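Local atomic coordinates of putative mandelate racemase (Salmonella typhimurium, PDB entry 2O56), a protein that is of unknown function but binds magnesium and, as a member of the enolase superfamily, may act as a hydro-lyase. Residues A[4-9]-A[30-35]; A[149-154]-A[176-181]; A[197-202]-A[235-240]. All coordinates share one frame; numbering follows the deposited sequence.

Contact 1: A[4-9]-A[30-35]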
loop_
_atom_site.group_PDB
_atom_site.type_symbol
_atom_site.label_atom_id
_atom_site.label_comp_id
_atom_site.label_asym_id
_atom_site.label_seq_id
_atom_site.Cartn_x
_atom_site.Cartn_y
_atom_site.Cartn_z
ATOM N N MET A 4 -48.233 -1.505 -18.434
ATOM C CA MET A 4 -48.227 -0.143 -18.962
ATOM C C MET A 4 -47.027 0.168 -19.839
ATOM O O MET A 4 -46.008 -0.506 -19.785
ATOM C CB MET A 4 -48.401 0.922 -17.865
ATOM C CG MET A 4 -47.818 0.551 -16.528
ATOM S SD MET A 4 -48.082 1.784 -15.229
ATOM C CE MET A 4 -49.442 2.734 -15.837
ATOM N N LYS A 5 -47.185 1.209 -20.645
ATOM C CA LYS A 5 -46.221 1.616 -21.641
ATOM C C LYS A 5 -46.085 3.088 -21.405
ATOM O O LYS A 5 -47.077 3.771 -21.128
ATOM C CB LYS A 5 -46.794 1.434 -23.057
ATOM C CG LYS A 5 -46.451 0.119 -23.724
ATOM C CD LYS A 5 -47.142 0.028 -25.079
ATOM C CE LYS A 5 -46.442 -0.943 -26.019
ATOM N NZ LYS A 5 -46.639 -2.359 -25.602
ATOM N N ILE A 6 -44.861 3.583 -21.527
ATOM C CA ILE A 6 -44.622 5.013 -21.661
ATOM C C ILE A 6 -45.089 5.437 -23.056
ATOM O O ILE A 6 -44.680 4.857 -24.063
ATOM C CB ILE A 6 -43.124 5.357 -21.441
ATOM C CG1 ILE A 6 -42.681 4.933 -20.033
ATOM C CG2 ILE A 6 -42.875 6.850 -21.648
ATOM C CD1 ILE A 6 -41.130 4.963 -19.795
ATOM N N THR A 7 -45.978 6.425 -23.110
ATOM C CA THR A 7 -46.511 6.882 -24.401
ATOM C C THR A 7 -45.883 8.189 -24.866
ATOM O O THR A 7 -45.705 8.404 -26.066
ATOM C CB THR A 7 -48.058 6.977 -24.391
ATOM O OG1 THR A 7 -48.482 7.714 -23.239
ATOM C CG2 THR A 7 -48.663 5.598 -24.338
ATOM N N SER A 8 -45.522 9.050 -23.910
ATOM C CA SER A 8 -44.835 10.293 -24.221
ATOM C C SER A 8 -44.133 10.842 -22.972
ATOM O O SER A 8 -44.448 10.444 -21.847
ATOM C CB SER A 8 -45.838 11.339 -24.730
ATOM O OG SER A 8 -46.647 11.804 -23.657
ATOM N N VAL A 9 -43.180 11.749 -23.184
ATOM C CA VAL A 9 -42.487 12.407 -22.093
ATOM C C VAL A 9 -42.467 13.898 -22.399
ATOM O O VAL A 9 -42.083 14.291 -23.488
ATOM C CB VAL A 9 -41.009 11.906 -21.925
ATOM C CG1 VAL A 9 -40.336 12.630 -20.740
ATOM C CG2 VAL A 9 -40.952 10.413 -21.711
ATOM N N VAL A 30 -39.451 16.558 -15.625
ATOM C CA VAL A 30 -39.737 15.498 -16.594
ATOM C C VAL A 30 -41.066 14.911 -16.157
ATOM O O VAL A 30 -41.224 14.558 -14.993
ATOM C CB VAL A 30 -38.677 14.389 -16.541
ATOM C CG1 VAL A 30 -39.012 13.287 -17.518
ATOM C CG2 VAL A 30 -37.298 14.946 -16.847
ATOM N N LYS A 31 -42.023 14.861 -17.080
ATOM C CA LYS A 31 -43.344 14.315 -16.826
ATOM C C LYS A 31 -43.532 13.161 -17.794
ATOM O O LYS A 31 -43.530 13.353 -19.003
ATOM C CB LYS A 31 -44.418 15.375 -17.091
ATOM C CG LYS A 31 -45.839 14.921 -16.753
ATOM C CD LYS A 31 -46.821 16.077 -16.959
ATOM C CE LYS A 31 -48.256 15.590 -17.045
ATOM N NZ LYS A 31 -48.563 15.121 -18.398
ATOM N N ILE A 32 -43.673 11.964 -17.250
ATOM C CA ILE A 32 -43.648 10.771 -18.048
ATOM C C ILE A 32 -45.094 10.283 -18.109
ATOM O O ILE A 32 -45.776 10.195 -17.067
ATOM C CB ILE A 32 -42.757 9.704 -17.405
ATOM C CG1 ILE A 32 -41.299 10.169 -17.406
ATOM C CG2 ILE A 32 -42.860 8.391 -18.164
ATOM C CD1 ILE A 32 -40.310 9.073 -17.071
ATOM N N ASN A 33 -45.573 9.991 -19.317
ATOM C CA ASN A 33 -47.002 9.715 -19.511
ATOM C C ASN A 33 -47.209 8.301 -19.981
ATOM O O ASN A 33 -46.436 7.797 -20.793
ATOM C CB ASN A 33 -47.620 10.718 -20.507
ATOM C CG ASN A 33 -47.409 12.155 -20.084
ATOM O OD1 ASN A 33 -47.813 12.546 -18.994
ATOM N ND2 ASN A 33 -46.752 12.942 -20.931
ATOM N N THR A 34 -48.241 7.642 -19.465
ATOM C CA THR A 34 -48.442 6.228 -19.756
ATOM C C THR A 34 -49.755 5.973 -20.481
ATOM O O THR A 34 -50.655 6.808 -20.457
ATOM C CB THR A 34 -48.389 5.351 -18.485
ATOM O OG1 THR A 34 -49.433 5.736 -17.595
ATOM C CG2 THR A 34 -47.039 5.483 -17.766
ATOM N N ASP A 35 -49.872 4.807 -21.100
ATOM C CA ASP A 35 -51.127 4.415 -21.741
ATOM C C ASP A 35 -52.312 4.258 -20.772
ATOM O O ASP A 35 -53.461 4.202 -21.196
ATOM C CB ASP A 35 -50.940 3.161 -22.595
ATOM C CG ASP A 35 -50.426 1.966 -21.807
ATOM O OD1 ASP A 35 -50.208 2.069 -20.583
ATOM O OD2 ASP A 35 -50.239 0.902 -22.434
#
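A classic beta bulge, with Thr7 and Ser8 both set against Asn33, interrupts the antiparallel pairing of strands 6-13 and 28-34. The carbonyl O of Asn33 gathers the bulge: Thr7 N donates to Asn33 O at 2.7 Å, Ser8 N reaches the same oxygen only weakly, and Thr7 OG1 adds another weak bond, its hydroxyl lying between its own backbone N and carbonyl carbon (chi1 50°). In return Asn33 N bonds to Ser8 O at 2.8 Å. On the face shared by Ser8 and Asn33 the side chains also meet, Asn33 ND2 donating to Ser8 OG at 3.0 Å with the hydroxyl 15° out of the amide plane. The amide is gripped at both ends, since ND2 also bonds Asp10 and OD1 is bonded by Lys31 NZ and Ser39 OG. Further along, Asp35 N bonds to Lys5 O at 3.0 Å, and Asp35 OD1 receives Lys5 N from above the carboxylate plane. On the face of Val9 and Ile32 the contacts are apolar. Val9 CG1 packs on Val30 CG1 at 3.5 Å, and Ile6 CG2 touches Ile32 CG2 at 3.8 Å; helix 93-114 covers Ile32, and helix 52-66 meets Ile6 and Val9. With strand 39-44 beyond, the pair makes the antiparallel meander of the N-terminal capping domain found in the enolase superfamily.

Contact 2: A[149-154]-A[176-181]; sequences MLTEPE and VAMDRH
Thr151 and Arg180 bring the two backbones nearest each other, 5.5 Å from CA to CA. Segment 149-154 is irregular up to Glu152, the N-cap residue of helix 153-165, while 176-181 belongs to the loop that follows strand 170-173 of the C-terminal barrel, the strand to which that helix leads. The loop bends at an Asx turn, in which Asp179 OD1 accepts His181 N at 2.9 Å; Asn183 N donates to the same oxygen. Between the segments the touching is done by van der Waals contact. Met149 and Met178 cross at about a right angle, with Met149 CE 3.9 Å from Met178 SD and the methyl of Met178 equally near the sulfur of Met149. Trp184 packs on both. Met178 CG, anti to its backbone N (chi1 -164°), is put 3.4 Å from Leu150 O, a carbonyl that is hydrogen-bonded by Tyr156 OH. Farther along the two segments, Thr151 meets the loop's carbonyls with its carbon atoms: CB lies 3.6 Å from Arg180 O, and CG2 lies 3.7 Å from Asp179 O. Its hydroxyl is engaged within its own segment, Thr151 OG1 donating to the anti side of Glu152 OE2 at 2.8 Å. Arg204 of helix 195-212 bridges the two backbones: NE donates to Thr151 O, NH1 to Met178 O and NH2 to Asp179 O. The chemistry is thus divided: a methionine pair and carbon-to-carbonyl packing make the direct contact, and a guanidinium, probably charged, balances carbonyl oxygens from both segments.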
loop_
_atom_site.group_PDB
_atom_site.type_symbol
_atom_site.label_atom_id
_atom_site.label_comp_id
_atom_site.label_asym_id
_atom_site.label_seq_id
_atom_site.Cartn_x
_atom_site.Cartn_y
_atom_site.Cartn_z
ATOM N N MET A 149 -27.131 40.438 1.126
ATOM C CA MET A 149 -25.758 40.022 0.887
ATOM C C MET A 149 -24.929 40.413 2.098
ATOM O O MET A 149 -24.283 41.456 2.093
ATOM C CB MET A 149 -25.194 40.698 -0.373
ATOM C CG MET A 149 -25.944 40.394 -1.672
ATOM S SD MET A 149 -25.793 38.688 -2.219
ATOM C CE MET A 149 -24.351 38.780 -3.274
ATOM N N LEU A 150 -24.965 39.583 3.136
ATOM C CA LEU A 150 -24.449 39.956 4.460
ATOM C C LEU A 150 -22.931 40.046 4.453
ATOM O O LEU A 150 -22.262 39.221 3.819
ATOM C CB LEU A 150 -24.919 38.958 5.537
ATOM C CG LEU A 150 -26.409 38.616 5.631
ATOM C CD1 LEU A 150 -26.642 37.664 6.774
ATOM C CD2 LEU A 150 -27.264 39.856 5.822
ATOM N N THR A 151 -22.385 41.056 5.136
ATOM C CA THR A 151 -20.932 41.274 5.136
ATOM C C THR A 151 -20.298 41.269 6.519
ATOM O O THR A 151 -19.158 40.821 6.676
ATOM C CB THR A 151 -20.489 42.557 4.370
ATOM O OG1 THR A 151 -21.023 43.718 5.016
ATOM C CG2 THR A 151 -20.953 42.516 2.938
ATOM N N GLU A 152 -21.025 41.770 7.515
ATOM C CA GLU A 152 -20.447 42.021 8.836
ATOM C C GLU A 152 -20.744 40.862 9.776
ATOM O O GLU A 152 -21.848 40.319 9.757
ATOM C CB GLU A 152 -21.034 43.309 9.442
ATOM C CG GLU A 152 -21.006 44.517 8.515
ATOM C CD GLU A 152 -19.600 44.877 8.073
ATOM O OE1 GLU A 152 -18.731 45.078 8.958
ATOM O OE2 GLU A 152 -19.367 44.949 6.841
ATOM N N PRO A 153 -19.772 40.492 10.628
ATOM C CA PRO A 153 -19.986 39.393 11.579
ATOM C C PRO A 153 -21.314 39.510 12.336
ATOM O O PRO A 153 -22.035 38.521 12.481
ATOM C CB PRO A 153 -18.812 39.551 12.544
ATOM C CG PRO A 153 -17.721 40.106 11.662
ATOM C CD PRO A 153 -18.418 41.064 10.744
ATOM N N GLU A 154 -21.634 40.721 12.791
ATOM C CA GLU A 154 -22.877 41.004 13.522
ATOM C C GLU A 154 -24.127 40.616 12.722
ATOM O O GLU A 154 -25.073 40.052 13.283
ATOM C CB GLU A 154 -22.907 42.495 13.907
ATOM C CG GLU A 154 -24.273 43.158 13.938
ATOM C CD GLU A 154 -24.921 43.071 15.299
ATOM O OE1 GLU A 154 -25.064 44.126 15.952
ATOM O OE2 GLU A 154 -25.283 41.948 15.719
ATOM N N VAL A 176 -16.869 32.779 3.831
ATOM C CA VAL A 176 -15.632 33.205 3.157
ATOM C C VAL A 176 -15.864 33.931 1.824
ATOM O O VAL A 176 -15.140 34.879 1.492
ATOM C CB VAL A 176 -14.619 32.025 3.009
ATOM C CG1 VAL A 176 -13.426 32.409 2.161
ATOM C CG2 VAL A 176 -14.118 31.611 4.365
ATOM N N ALA A 177 -16.880 33.499 1.075
ATOM C CA ALA A 177 -17.006 33.844 -0.350
ATOM C C ALA A 177 -17.672 35.211 -0.610
ATOM O O ALA A 177 -17.722 35.686 -1.746
ATOM C CB ALA A 177 -17.742 32.737 -1.097
ATOM N N MET A 178 -18.182 35.845 0.441
ATOM C CA MET A 178 -18.603 37.243 0.349
ATOM C C MET A 178 -17.440 38.101 0.829
ATOM O O MET A 178 -16.949 37.900 1.943
ATOM C CB MET A 178 -19.823 37.503 1.247
ATOM C CG MET A 178 -20.591 38.810 0.940
ATOM S SD MET A 178 -21.710 38.649 -0.469
ATOM C CE MET A 178 -22.918 37.473 0.143
ATOM N N ASP A 179 -16.993 39.053 0.019
ATOM C CA ASP A 179 -15.973 39.998 0.513
ATOM C C ASP A 179 -16.585 41.035 1.460
ATOM O O ASP A 179 -17.771 40.949 1.798
ATOM C CB ASP A 179 -15.148 40.647 -0.617
ATOM C CG ASP A 179 -15.945 41.627 -1.465
ATOM O OD1 ASP A 179 -17.112 41.921 -1.148
ATOM O OD2 ASP A 179 -15.397 42.103 -2.480
ATOM N N ARG A 180 -15.793 42.020 1.878
ATOM C CA ARG A 180 -16.296 42.996 2.838
ATOM C C ARG A 180 -17.248 43.983 2.177
ATOM O O ARG A 180 -17.960 44.708 2.861
ATOM C CB ARG A 180 -15.150 43.720 3.555
ATOM C CG ARG A 180 -14.185 44.439 2.628
ATOM C CD ARG A 180 -12.776 44.473 3.204
ATOM N NE ARG A 180 -12.378 45.822 3.598
ATOM C CZ ARG A 180 -11.702 46.668 2.821
ATOM N NH1 ARG A 180 -11.341 46.310 1.591
ATOM N NH2 ARG A 180 -11.385 47.877 3.276
ATOM N N HIS A 181 -17.286 43.975 0.848
ATOM C CA HIS A 181 -18.086 44.921 0.078
ATOM C C HIS A 181 -19.379 44.326 -0.451
ATOM O O HIS A 181 -20.182 45.025 -1.051
ATOM C CB HIS A 181 -17.250 45.488 -1.073
ATOM C CG HIS A 181 -16.001 46.174 -0.613
ATOM N ND1 HIS A 181 -14.759 45.893 -1.138
ATOM C CD2 HIS A 181 -15.802 47.116 0.342
ATOM C CE1 HIS A 181 -13.850 46.639 -0.536
ATOM N NE2 HIS A 181 -14.457 47.388 0.369
#

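Contact 3: A[197-202]-A[235-240]; sequences ILRLGY and GRMIEE
Met237 reaches across from helix 228-238 to Leu198, Arg199 and Tyr202 of helix 195-212, packing together two consecutive helices of the barrel's outer layer. Its chain runs out extended as far as SD and then bends at chi3 (63°), which turns the methyl aside. The sulfur rests against Leu198 CB at 3.7 Å, whereas CE lies 3.5 Å from Tyr202 CB and covers one face of the Arg199 guanidinium, offset toward its rim. Arg199 CB points off the other helix, but the chain bends at chi2 and chi3, and the guanidinium ends with one face toward that methyl, the two side chains crossing at about a right angle. Its NH2 meanwhile forms a salt bridge with Asp195. Tyr202 has CG anti to the backbone N (chi1 173°); its CE1 comes within 3.3 Å of Met237 O on an oblique approach, and Ile238 CG2 sits at the ring edge, 4.1 Å from CD1. At the far end Tyr202 OH donates to Glu240 OE2 at 2.5 Å, meeting the anti side 30° out of the carboxylate plane, with ring and carboxylate planes perpendicular. The Met237 thioether supplies much of the apolar packing, with Leu198 and Ile238 beside it, while the phenol bond ties segment 235-240 to helix 195-212; the phenol gives the Glu240 carboxylate a proton donor, which would probably favour its ionised form.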
loop_
_atom_site.group_PDB
_atom_site.type_symbol
_atom_site.label_atom_id
_atom_site.label_comp_id
_atom_site.label_asym_id
_atom_site.label_seq_id
_atom_site.Cartn_x
_atom_site.Cartn_y
_atom_site.Cartn_z
ATOM N N ILE A 197 -7.988 37.533 4.254
ATOM C CA ILE A 197 -9.018 36.884 3.451
ATOM C C ILE A 197 -9.832 35.902 4.291
ATOM O O ILE A 197 -11.064 35.912 4.249
ATOM C CB ILE A 197 -8.399 36.204 2.209
ATOM C CG1 ILE A 197 -7.624 37.242 1.385
ATOM C CG2 ILE A 197 -9.478 35.552 1.373
ATOM C CD1 ILE A 197 -6.873 36.684 0.195
ATOM N N LEU A 198 -9.148 35.100 5.102
ATOM C CA LEU A 198 -9.801 34.032 5.858
ATOM C C LEU A 198 -10.227 34.486 7.259
ATOM O O LEU A 198 -11.116 33.897 7.854
ATOM C CB LEU A 198 -8.887 32.807 5.957
ATOM C CG LEU A 198 -8.698 32.040 4.646
ATOM C CD1 LEU A 198 -7.702 30.919 4.840
ATOM C CD2 LEU A 198 -10.041 31.490 4.120
ATOM N N ARG A 199 -9.584 35.536 7.768
ATOM C CA ARG A 199 -9.879 36.084 9.099
ATOM C C ARG A 199 -11.310 36.625 9.174
ATOM O O ARG A 199 -12.005 36.438 10.187
ATOM C CB ARG A 199 -8.861 37.191 9.422
ATOM C CG ARG A 199 -9.118 38.002 10.693
ATOM C CD ARG A 199 -8.747 37.253 11.948
ATOM N NE ARG A 199 -7.543 36.442 11.811
ATOM C CZ ARG A 199 -7.342 35.300 12.468
ATOM N NH1 ARG A 199 -8.262 34.845 13.313
ATOM N NH2 ARG A 199 -6.222 34.609 12.276
ATOM N N LEU A 200 -11.731 37.280 8.092
ATOM C CA LEU A 200 -13.104 37.711 7.898
ATOM C C LEU A 200 -14.112 36.562 8.040
ATOM O O LEU A 200 -15.048 36.643 8.836
ATOM C CB LEU A 200 -13.251 38.381 6.532
ATOM C CG LEU A 200 -14.617 38.984 6.180
ATOM C CD1 LEU A 200 -15.073 40.011 7.232
ATOM C CD2 LEU A 200 -14.555 39.620 4.798
ATOM N N GLY A 201 -13.904 35.502 7.260
ATOM C CA GLY A 201 -14.638 34.247 7.399
ATOM C C GLY A 201 -14.676 33.713 8.820
ATOM O O GLY A 201 -15.746 33.361 9.309
ATOM N N TYR A 202 -13.515 33.658 9.483
ATOM C CA TYR A 202 -13.459 33.201 10.869
ATOM C C TYR A 202 -14.268 34.081 11.831
ATOM O O TYR A 202 -14.941 33.565 12.735
ATOM C CB TYR A 202 -12.016 33.135 11.381
ATOM C CG TYR A 202 -11.967 32.835 12.858
ATOM C CD1 TYR A 202 -12.095 31.527 13.318
ATOM C CD2 TYR A 202 -11.844 33.863 13.804
ATOM C CE1 TYR A 202 -12.083 31.244 14.673
ATOM C CE2 TYR A 202 -11.842 33.585 15.152
ATOM C CZ TYR A 202 -11.959 32.284 15.581
ATOM O OH TYR A 202 -11.951 32.001 16.925
ATOM N N GLY A 235 -10.107 25.437 7.566
ATOM C CA GLY A 235 -10.654 24.429 8.494
ATOM C C GLY A 235 -9.960 24.429 9.844
ATOM O O GLY A 235 -10.612 24.305 10.894
ATOM N N ARG A 236 -8.638 24.583 9.818
ATOM C CA ARG A 236 -7.814 24.631 11.030
ATOM C C ARG A 236 -8.155 25.846 11.896
ATOM O O ARG A 236 -8.087 25.783 13.114
ATOM C CB ARG A 236 -6.329 24.684 10.669
ATOM C CG ARG A 236 -5.714 23.336 10.312
ATOM C CD ARG A 236 -4.200 23.439 10.215
ATOM N NE ARG A 236 -3.586 22.166 9.856
ATOM C CZ ARG A 236 -2.541 22.032 9.043
ATOM N NH1 ARG A 236 -1.972 23.098 8.484
ATOM N NH2 ARG A 236 -2.070 20.820 8.785
ATOM N N MET A 237 -8.505 26.952 11.241
ATOM C CA MET A 237 -8.934 28.190 11.924
ATOM C C MET A 237 -10.264 27.999 12.667
ATOM O O MET A 237 -10.436 28.494 13.785
ATOM C CB MET A 237 -9.091 29.327 10.919
ATOM C CG MET A 237 -7.784 29.847 10.329
ATOM S SD MET A 237 -8.027 31.309 9.281
ATOM C CE MET A 237 -8.654 32.437 10.501
ATOM N N ILE A 238 -11.188 27.262 12.050
ATOM C CA ILE A 238 -12.548 27.120 12.571
ATOM C C ILE A 238 -12.781 25.859 13.423
ATOM O O ILE A 238 -13.837 25.718 14.057
ATOM C CB ILE A 238 -13.636 27.272 11.458
ATOM C CG1 ILE A 238 -13.533 26.155 10.403
ATOM C CG2 ILE A 238 -13.543 28.639 10.806
ATOM C CD1 ILE A 238 -14.765 26.038 9.545
ATOM N N GLU A 239 -11.787 24.972 13.470
ATOM C CA GLU A 239 -11.829 23.779 14.340
ATOM C C GLU A 239 -12.388 24.007 15.750
ATOM O O GLU A 239 -13.210 23.234 16.230
ATOM C CB GLU A 239 -10.437 23.166 14.479
ATOM C CG GLU A 239 -10.166 22.080 13.506
ATOM C CD GLU A 239 -8.712 21.683 13.490
ATOM O OE1 GLU A 239 -7.966 22.055 14.426
ATOM O OE2 GLU A 239 -8.317 21.003 12.528
ATOM N N GLU A 240 -11.927 25.066 16.408
ATOM C CA GLU A 240 -12.290 25.336 17.801
ATOM C C GLU A 240 -13.739 25.823 17.957
ATOM O O GLU A 240 -14.255 25.890 19.071
ATOM C CB GLU A 240 -11.342 26.405 18.373
ATOM C CG GLU A 240 -11.680 27.821 17.854
ATOM C CD GLU A 240 -10.525 28.802 17.915
ATOM O OE1 GLU A 240 -9.349 28.377 17.845
ATOM O OE2 GLU A 240 -10.803 30.014 18.018
#

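Contacts 2 and 3 are neighbours, their centres 14 Å apart, and they touch directly: Val176 CG1 packs on Leu198 CD2 at 4.0 Å, and the same separation holds between Arg180 N and Leu200 CD2. Helix 195-212 serves both, because Arg204 reaches from it to the backbone of contact 2. Contact 1 lies on the opposite side of the chain's centre, 48 Å from contact 2 and 51 Å from contact 3 between centres. Magnesium is held by Glu221, Glu247 and Glu273 in the barrel. The side chains of Met178 and Ile238 stand about 11 Å and 9 Å from that of Glu221. Neither contact supplies a metal ligand; contact 3 packs helices outside the strands and contact 2 involves a loop at the C-terminal end of one.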